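Local coordinates for aminotransferase class I and II (Streptococcus suis 89/1591, PDB 3OP7) that catalyses pyridoxal-phosphate-dependent transamination, with the cofactor held as a Schiff base on an active-site lysine, at the interface of chains A and B. Coordinates in Å, arbitrary orientation; residue numbers count along the deposited sequence, not the author numbering. Chains: chain A/B, Aminotransferase class I and II.

Contact 1: the interface of chains A and B. Residues chain A 95, 249-253; chain B 7, 10, 88, 91-92, 95, 115, 117, 121, 230.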
# COMPACT_ATOMS: atom_id res chain seq x y z
N LEU A 95 2.44 5.24 6.59
CA LEU A 95 1.24 5.83 6.05
C LEU A 95 0.04 5.46 6.92
O LEU A 95 -0.81 6.32 7.21
CB LEU A 95 0.99 5.34 4.63
CG LEU A 95 -0.32 5.86 4.01
CD1 LEU A 95 -0.38 7.39 4.01
CD2 LEU A 95 -0.48 5.27 2.62
N ASP A 249 -8.20 -0.63 5.00
CA ASP A 249 -8.78 -0.71 3.67
C ASP A 249 -8.64 0.60 2.89
O ASP A 249 -8.90 0.63 1.68
CB ASP A 249 -10.24 -1.15 3.63
CG ASP A 249 -10.44 -2.59 4.07
OD1 ASP A 249 -9.47 -3.21 4.54
OD2 ASP A 249 -11.59 -3.05 3.92
N TYR A 250 -8.20 1.68 3.52
CA TYR A 250 -7.96 2.87 2.70
C TYR A 250 -6.68 2.75 1.94
O TYR A 250 -6.48 3.45 0.95
CB TYR A 250 -7.86 4.11 3.60
CG TYR A 250 -9.16 4.65 4.10
CD1 TYR A 250 -10.09 5.24 3.24
CD2 TYR A 250 -9.49 4.59 5.45
CE1 TYR A 250 -11.22 5.77 3.70
CE2 TYR A 250 -10.65 5.12 5.93
CZ TYR A 250 -11.53 5.73 5.06
OH TYR A 250 -12.78 6.26 5.43
N THR A 251 -5.72 1.97 2.47
CA THR A 251 -4.37 1.95 1.95
C THR A 251 -3.86 0.64 1.39
O THR A 251 -3.04 0.64 0.46
CB THR A 251 -3.41 2.43 3.06
OG1 THR A 251 -3.43 1.47 4.12
CG2 THR A 251 -3.87 3.85 3.58
N MSE A 252 -4.27 -0.51 1.96
CA MSE A 252 -3.69 -1.77 1.59
C MSE A 252 -4.66 -2.97 1.57
O MSE A 252 -4.46 -3.87 0.77
CB MSE A 252 -2.49 -2.06 2.47
CG MSE A 252 -2.84 -2.20 3.88
SE MSE A 252 -1.47 -2.59 5.13
CE MSE A 252 -0.99 -0.70 5.25
N ILE A 253 -5.67 -2.94 2.44
CA ILE A 253 -6.46 -4.14 2.93
C ILE A 253 -5.58 -5.12 3.73
O ILE A 253 -5.84 -5.39 4.92
CB ILE A 253 -7.25 -4.88 1.83
CG1 ILE A 253 -8.19 -3.91 1.10
CG2 ILE A 253 -8.05 -6.07 2.49
CD1 ILE A 253 -9.01 -4.53 -0.00
N PHE B 7 -13.38 2.87 8.13
CA PHE B 7 -13.84 2.24 6.90
C PHE B 7 -14.94 1.25 7.32
O PHE B 7 -14.68 0.29 8.03
CB PHE B 7 -12.63 1.58 6.20
CG PHE B 7 -12.80 1.38 4.71
CD1 PHE B 7 -13.74 0.45 4.22
CD2 PHE B 7 -12.00 2.07 3.80
CE1 PHE B 7 -13.89 0.24 2.87
CE2 PHE B 7 -12.13 1.88 2.44
CZ PHE B 7 -13.07 0.93 1.96
N GLU B 10 -15.01 -2.58 6.55
CA GLU B 10 -13.85 -3.12 7.28
C GLU B 10 -14.10 -3.36 8.78
O GLU B 10 -13.79 -4.43 9.35
CB GLU B 10 -12.61 -2.19 7.08
CG GLU B 10 -11.36 -2.73 7.71
CD GLU B 10 -10.11 -1.81 7.46
OE1 GLU B 10 -10.28 -0.74 6.89
OE2 GLU B 10 -9.00 -2.23 7.86
N ASN B 88 -0.38 -1.85 -5.40
CA ASN B 88 -0.82 -2.88 -4.45
C ASN B 88 -2.33 -2.99 -4.42
O ASN B 88 -3.01 -2.38 -3.57
CB ASN B 88 -0.21 -2.72 -3.05
CG ASN B 88 -0.64 -1.43 -2.35
OD1 ASN B 88 -0.61 -0.37 -2.97
ND2 ASN B 88 -1.01 -1.51 -1.05
N THR B 91 -6.88 -1.05 -4.32
CA THR B 91 -6.77 -0.23 -3.11
C THR B 91 -5.68 0.82 -3.30
O THR B 91 -5.89 2.02 -3.13
CB THR B 91 -6.54 -1.08 -1.84
OG1 THR B 91 -7.65 -2.00 -1.65
CG2 THR B 91 -6.48 -0.20 -0.63
N GLY B 92 -4.48 0.32 -3.64
CA GLY B 92 -3.35 1.20 -3.81
C GLY B 92 -3.49 2.12 -4.98
O GLY B 92 -2.99 3.28 -4.93
N LEU B 95 -5.96 5.03 -4.01
CA LEU B 95 -5.25 5.91 -3.10
C LEU B 95 -4.21 6.72 -3.86
O LEU B 95 -4.07 7.93 -3.63
CB LEU B 95 -4.56 5.11 -2.01
CG LEU B 95 -3.73 5.96 -1.03
CD1 LEU B 95 -4.57 7.06 -0.37
CD2 LEU B 95 -3.06 5.06 -0.02
N TYR B 115 -17.76 2.49 -3.30
CA TYR B 115 -16.58 2.09 -2.50
C TYR B 115 -16.00 3.25 -1.68
O TYR B 115 -15.75 4.34 -2.22
CB TYR B 115 -15.53 1.49 -3.43
CG TYR B 115 -14.56 0.59 -2.70
CD1 TYR B 115 -15.00 -0.58 -2.13
CD2 TYR B 115 -13.22 0.90 -2.59
CE1 TYR B 115 -14.15 -1.43 -1.46
CE2 TYR B 115 -12.37 0.06 -1.97
CZ TYR B 115 -12.83 -1.11 -1.37
OH TYR B 115 -11.97 -1.99 -0.68
N GLN B 117 -13.37 4.46 -0.35
CA GLN B 117 -12.18 5.23 -0.73
C GLN B 117 -12.54 6.47 -1.56
O GLN B 117 -11.90 7.52 -1.43
CB GLN B 117 -11.25 4.38 -1.58
CG GLN B 117 -10.39 3.35 -0.81
CD GLN B 117 -9.38 2.72 -1.72
OE1 GLN B 117 -9.74 2.07 -2.69
NE2 GLN B 117 -8.08 2.92 -1.41
N ILE B 121 -11.46 9.50 0.95
CA ILE B 121 -10.09 9.97 0.74
C ILE B 121 -10.09 11.44 0.32
O ILE B 121 -9.38 12.25 0.94
CB ILE B 121 -9.23 9.03 -0.16
CG1 ILE B 121 -9.02 7.68 0.54
CG2 ILE B 121 -7.88 9.68 -0.46
CD1 ILE B 121 -8.34 6.60 -0.31
N ARG B 230 -2.10 -9.02 -4.22
CA ARG B 230 -2.18 -7.58 -4.05
C ARG B 230 -1.60 -6.84 -5.32
O ARG B 230 -0.62 -6.09 -5.23
CB ARG B 230 -1.50 -7.11 -2.75
CG ARG B 230 -1.79 -7.88 -1.50
CD ARG B 230 -3.25 -8.00 -1.11
NE ARG B 230 -3.92 -6.73 -1.04
CZ ARG B 230 -4.92 -6.33 -1.81
NH1 ARG B 230 -5.46 -7.14 -2.70
NH2 ARG B 230 -5.43 -5.12 -1.63
O HOH W 1 -9.70 -1.06 -0.24
O HOH W 2 -1.14 1.86 -1.17
O HOH W 3 -13.14 -2.94 1.77
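B:Gln117 NE2, the side-chain amide nitrogen, is gripped by two hydrogen bonds, one nearly straight and one bent. B:Gln117 NE2 gives the straight one to B:Thr91 O at 2.9 Å, on a carbonyl lone pair. B:Gln117 NE2 gives the bent one across the interface to A:Tyr250 O at 2.9 Å, from above that carbonyl plane. The bond within chain B thus fixes the amide. Further along the chain A segment, A:Met252 O accepts from B:Arg230 NH2 at 2.9 Å and lies in the guanidinium plane, at its edge. Water 1 ties A:Asp249 O to the hydroxyls of B:Thr91 and B:Tyr115. B:Phe7 is wedged in, CD2 over the centre of the A:Tyr250 ring, planes 72° apart. A:Asp249 CB sits over the face of B:Phe7, 3.6 Å from its centroid. The B:Glu10 chain is extended, CG anti to its backbone N (chi1 -176°). B:Glu10 OE1 accepts from A:Asp249 N at 2.8 Å, the N-H coming from above the carboxylate plane. The carboxylates stack, which may raise the pKa of one. B:Leu95 CD2 meets A:Leu95 CD2 tip to tip at 3.7 Å. In this part of the deposited dimer's two-fold interface, the A segment, 3-10 helix 248-250 and the following loop, is probably held on B helices 89-101 and 117-124.

Contact 2: the interface of chains A and B. Residues chain A 228, 255-259; chain B 228, 230, 256-259.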
# COMPACT_ATOMS: atom_id res chain seq x y z
N GLY A 228 11.49 -7.08 -1.66
CA GLY A 228 10.58 -7.57 -2.73
C GLY A 228 9.35 -8.33 -2.30
O GLY A 228 8.53 -8.64 -3.12
N ALA A 255 -1.40 -7.33 3.21
CA ALA A 255 -0.24 -7.65 2.43
C ALA A 255 -0.43 -9.01 1.81
O ALA A 255 -1.48 -9.67 2.02
CB ALA A 255 0.97 -7.67 3.36
N GLY A 256 0.53 -9.46 0.99
CA GLY A 256 0.27 -10.66 0.17
C GLY A 256 0.39 -12.00 0.91
O GLY A 256 1.08 -12.10 1.90
N VAL A 257 -0.31 -13.01 0.39
CA VAL A 257 -0.25 -14.38 0.93
C VAL A 257 1.19 -14.97 0.90
O VAL A 257 1.67 -15.45 1.90
CB VAL A 257 -1.23 -15.30 0.19
CG1 VAL A 257 -1.10 -16.79 0.55
CG2 VAL A 257 -2.65 -14.85 0.53
N PHE A 258 1.83 -14.94 -0.27
CA PHE A 258 3.19 -15.46 -0.42
C PHE A 258 4.10 -14.58 0.38
O PHE A 258 5.02 -15.07 1.03
CB PHE A 258 3.61 -15.45 -1.89
CG PHE A 258 5.06 -15.61 -2.14
CD1 PHE A 258 5.89 -14.51 -2.15
CD2 PHE A 258 5.63 -16.87 -2.39
CE1 PHE A 258 7.24 -14.63 -2.43
CE2 PHE A 258 7.01 -16.99 -2.66
CZ PHE A 258 7.78 -15.86 -2.69
N ASP A 259 3.83 -13.29 0.35
CA ASP A 259 4.71 -12.33 1.04
C ASP A 259 4.79 -12.62 2.57
O ASP A 259 5.86 -12.66 3.19
CB ASP A 259 4.26 -10.91 0.73
CG ASP A 259 4.26 -10.59 -0.76
OD1 ASP A 259 5.11 -11.14 -1.49
OD2 ASP A 259 3.38 -9.76 -1.17
N GLY B 228 -4.87 -12.28 -3.21
CA GLY B 228 -3.70 -12.56 -2.33
C GLY B 228 -2.33 -12.18 -2.86
O GLY B 228 -1.37 -12.28 -2.14
N ARG B 230 -2.10 -9.02 -4.22
CA ARG B 230 -2.18 -7.58 -4.05
C ARG B 230 -1.60 -6.84 -5.32
O ARG B 230 -0.62 -6.09 -5.23
CB ARG B 230 -1.50 -7.11 -2.75
CG ARG B 230 -1.79 -7.88 -1.50
CD ARG B 230 -3.25 -8.00 -1.11
NE ARG B 230 -3.92 -6.73 -1.04
CZ ARG B 230 -4.92 -6.33 -1.81
NH1 ARG B 230 -5.46 -7.14 -2.70
NH2 ARG B 230 -5.43 -5.12 -1.63
N GLY B 256 4.91 -6.45 -5.00
CA GLY B 256 5.94 -7.49 -4.74
C GLY B 256 6.51 -8.17 -5.98
O GLY B 256 5.87 -8.22 -7.01
N VAL B 257 7.74 -8.69 -5.85
CA VAL B 257 8.40 -9.44 -6.92
C VAL B 257 7.60 -10.71 -7.36
O VAL B 257 7.34 -10.89 -8.53
CB VAL B 257 9.83 -9.83 -6.51
CG1 VAL B 257 10.53 -10.79 -7.48
CG2 VAL B 257 10.66 -8.55 -6.42
N PHE B 258 7.24 -11.55 -6.39
CA PHE B 258 6.47 -12.76 -6.68
C PHE B 258 5.11 -12.34 -7.15
O PHE B 258 4.56 -12.93 -8.07
CB PHE B 258 6.34 -13.62 -5.43
CG PHE B 258 5.31 -14.69 -5.48
CD1 PHE B 258 4.00 -14.40 -5.12
CD2 PHE B 258 5.62 -15.99 -5.88
CE1 PHE B 258 3.04 -15.39 -5.13
CE2 PHE B 258 4.62 -16.99 -5.89
CZ PHE B 258 3.36 -16.67 -5.50
N ASP B 259 4.58 -11.30 -6.54
CA ASP B 259 3.22 -10.85 -6.87
C ASP B 259 3.10 -10.45 -8.37
O ASP B 259 2.17 -10.82 -9.10
CB ASP B 259 2.80 -9.73 -5.92
CG ASP B 259 2.83 -10.15 -4.46
OD1 ASP B 259 2.58 -11.33 -4.16
OD2 ASP B 259 3.12 -9.24 -3.61
O HOH W 4 6.47 -10.59 -3.75
O HOH W 5 1.50 -12.70 -2.11
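A:Phe258 and B:Phe258 lie face to face across the two-fold axis. Their centroids are 3.7 Å apart and the planes differ by 7°. In each residue CG is anti to the backbone N (chi1 165°), which sends the ring toward its twin. CG of each lies over the centre of the other ring. The packing is tight: A:Phe258 CB comes to 3.3 Å from B:Phe258 CE1.

Beside the stack, A:Asp259 and B:Asp259 meet tip to tip, with their carboxylate planes 65° apart. A:Asp259 OD2 is 2.5 Å from B:Asp259 OD2. Two charged carboxylates would clash here, so the pair probably shares a proton in a short hydrogen bond. The protonation itself is not seen.

A:Gly228 and B:Gly228 close the patch on both flanks with backbone alone. A:Gly228 O accepts from B:Val257 N at 2.8 Å, in the carbonyl plane, and B:Gly228 O does the same for A:Val257 N. Water 4 joins A:Gly228 O, A:Asp259 OD1 (2.7 Å) and B:Phe258 N (2.9 Å); water 5 is its twin. The bonded amides belong to the first turn of helix 257-268, whose N-terminal end may help to stabilise negative charge on the aspartates. The CG methylene of B:Arg230 rests on the A:Ala255–A:Gly256 peptide. The site pins the N-terminal ends of the two 257-268 helices together, and so probably fixes how the subunits pair.

Contact 3: the interface of chains A and B. Residues chain A 99, 104, 124-125; chain B 3-4, 99, 124-125.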
# COMPACT_ATOMS: atom_id res chain seq x y z
N TYR A 99 -1.99 8.46 8.59
CA TYR A 99 -3.30 8.67 8.02
C TYR A 99 -4.41 8.40 9.06
O TYR A 99 -5.45 9.10 9.08
CB TYR A 99 -3.44 7.82 6.78
CG TYR A 99 -4.44 8.24 5.76
CD1 TYR A 99 -4.88 9.55 5.66
CD2 TYR A 99 -4.98 7.33 4.90
CE1 TYR A 99 -5.84 9.93 4.72
CE2 TYR A 99 -5.93 7.71 3.95
CZ TYR A 99 -6.34 9.00 3.86
OH TYR A 99 -7.31 9.34 2.93
N PRO A 104 -6.62 17.34 10.88
CA PRO A 104 -6.35 18.72 10.52
C PRO A 104 -6.17 19.59 11.76
O PRO A 104 -6.92 19.45 12.71
CB PRO A 104 -7.63 19.15 9.77
CG PRO A 104 -8.19 17.96 9.26
CD PRO A 104 -7.86 16.85 10.25
N SER A 124 0.14 17.09 4.54
CA SER A 124 -0.91 16.86 3.58
C SER A 124 -2.24 16.63 4.23
O SER A 124 -3.28 16.84 3.61
CB SER A 124 -0.59 15.67 2.66
OG SER A 124 -0.71 14.41 3.35
N LEU A 125 -2.23 16.23 5.50
CA LEU A 125 -3.49 15.96 6.20
C LEU A 125 -4.02 17.17 6.97
O LEU A 125 -5.05 17.12 7.66
CB LEU A 125 -3.33 14.73 7.10
CG LEU A 125 -2.95 13.45 6.36
CD1 LEU A 125 -2.66 12.30 7.30
CD2 LEU A 125 -4.06 13.07 5.38
N LYS B 3 -11.38 13.92 9.79
CA LYS B 3 -11.55 14.10 8.34
C LYS B 3 -11.47 12.74 7.61
O LYS B 3 -11.56 12.68 6.38
CB LYS B 3 -10.59 15.16 7.76
CG LYS B 3 -11.19 16.63 7.65
CD LYS B 3 -12.42 16.70 6.78
CE LYS B 3 -13.71 16.80 7.61
NZ LYS B 3 -14.88 16.18 6.91
N LEU B 4 -11.25 11.68 8.37
CA LEU B 4 -11.13 10.31 7.80
C LEU B 4 -11.85 9.34 8.73
O LEU B 4 -11.28 8.94 9.74
CB LEU B 4 -9.70 9.85 7.58
CG LEU B 4 -9.59 8.56 6.76
CD1 LEU B 4 -9.95 8.78 5.27
CD2 LEU B 4 -8.18 7.92 6.88
N TYR B 99 -4.56 10.69 -3.77
CA TYR B 99 -3.55 11.36 -2.98
C TYR B 99 -2.65 12.25 -3.86
O TYR B 99 -2.23 13.35 -3.44
CB TYR B 99 -2.77 10.31 -2.22
CG TYR B 99 -2.06 10.75 -0.98
CD1 TYR B 99 -2.45 11.87 -0.27
CD2 TYR B 99 -0.97 10.07 -0.52
CE1 TYR B 99 -1.76 12.29 0.87
CE2 TYR B 99 -0.29 10.47 0.63
CZ TYR B 99 -0.70 11.57 1.32
OH TYR B 99 0.02 11.98 2.43
N SER B 124 -10.69 13.72 3.21
CA SER B 124 -9.57 13.76 4.13
C SER B 124 -8.47 14.65 3.64
O SER B 124 -7.66 15.13 4.43
CB SER B 124 -9.00 12.35 4.39
OG SER B 124 -8.27 11.85 3.26
N LEU B 125 -8.42 14.91 2.33
CA LEU B 125 -7.36 15.75 1.78
C LEU B 125 -7.75 17.22 1.69
O LEU B 125 -6.99 18.08 1.19
CB LEU B 125 -6.90 15.18 0.43
CG LEU B 125 -6.36 13.77 0.49
CD1 LEU B 125 -6.07 13.20 -0.89
CD2 LEU B 125 -5.11 13.73 1.36
O HOH W 6 -4.04 17.84 1.30
O HOH W 7 -7.29 15.28 7.03
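B:Leu4 CD2 sits over the centre of the A:Tyr99 ring, 3.5 Å from its centroid. The two side chains cross at about a right angle. B:Leu4 CD1, the other methyl, lies 3.6 Å from A:Tyr99 OH. Close by, the side chains of A:Leu125 and B:Leu125 face each other more loosely, their CD2 atoms 4.2 Å apart. Outside these, A:Pro104 CG touches B:Lys3 CG at 3.7 Å, so the lysine packs here through its aliphatic stem.

The polar rim begins at the tyrosine hydroxyl. A:Tyr99 OH and B:Ser124 OG form a hydrogen bond of 2.7 Å, whose direction is not settled. B:Ser124 OG lies in the ring plane, at the edge. Its chi1 of 73° places OG between the backbone N and the carbonyl carbon, turned to the phenol. B:Tyr99 and A:Ser124 repeat the bond. Two waters complete the rim. Water 7 links B:Ser124 O (2.6 Å) to A:Leu125 O (3.0 Å), and water 6 links the same groups with the chains exchanged. Backbone carbonyls at the end of helix 117-124 are thereby joined across the interface.

The site ties helix 89-101 of each chain to the end of helix 117-124 of the other. It also seats the N-terminal segment of B on A, and probably helps to hold the dimer together.

The contacts follow one another along the A–B interface. Their C-alpha centres are about 16 Å apart for contacts 1 and 2, 14 Å for contacts 1 and 3, and 28 Å for contacts 2 and 3, so contact 1 lies between. B:Arg230 belongs to both contact 1 and contact 2. Contacts 1 and 3 both use helices 89-101 and 117-124 and the N-terminal segment of B. The A segment of contact 1 leads on toward helix 257-268 of contact 2. Contact 1 recurs with the chains exchanged; the cores of contacts 2 and 3 straddle the two-fold axis. This seam fits the dimer typical of class I and II aminotransferases.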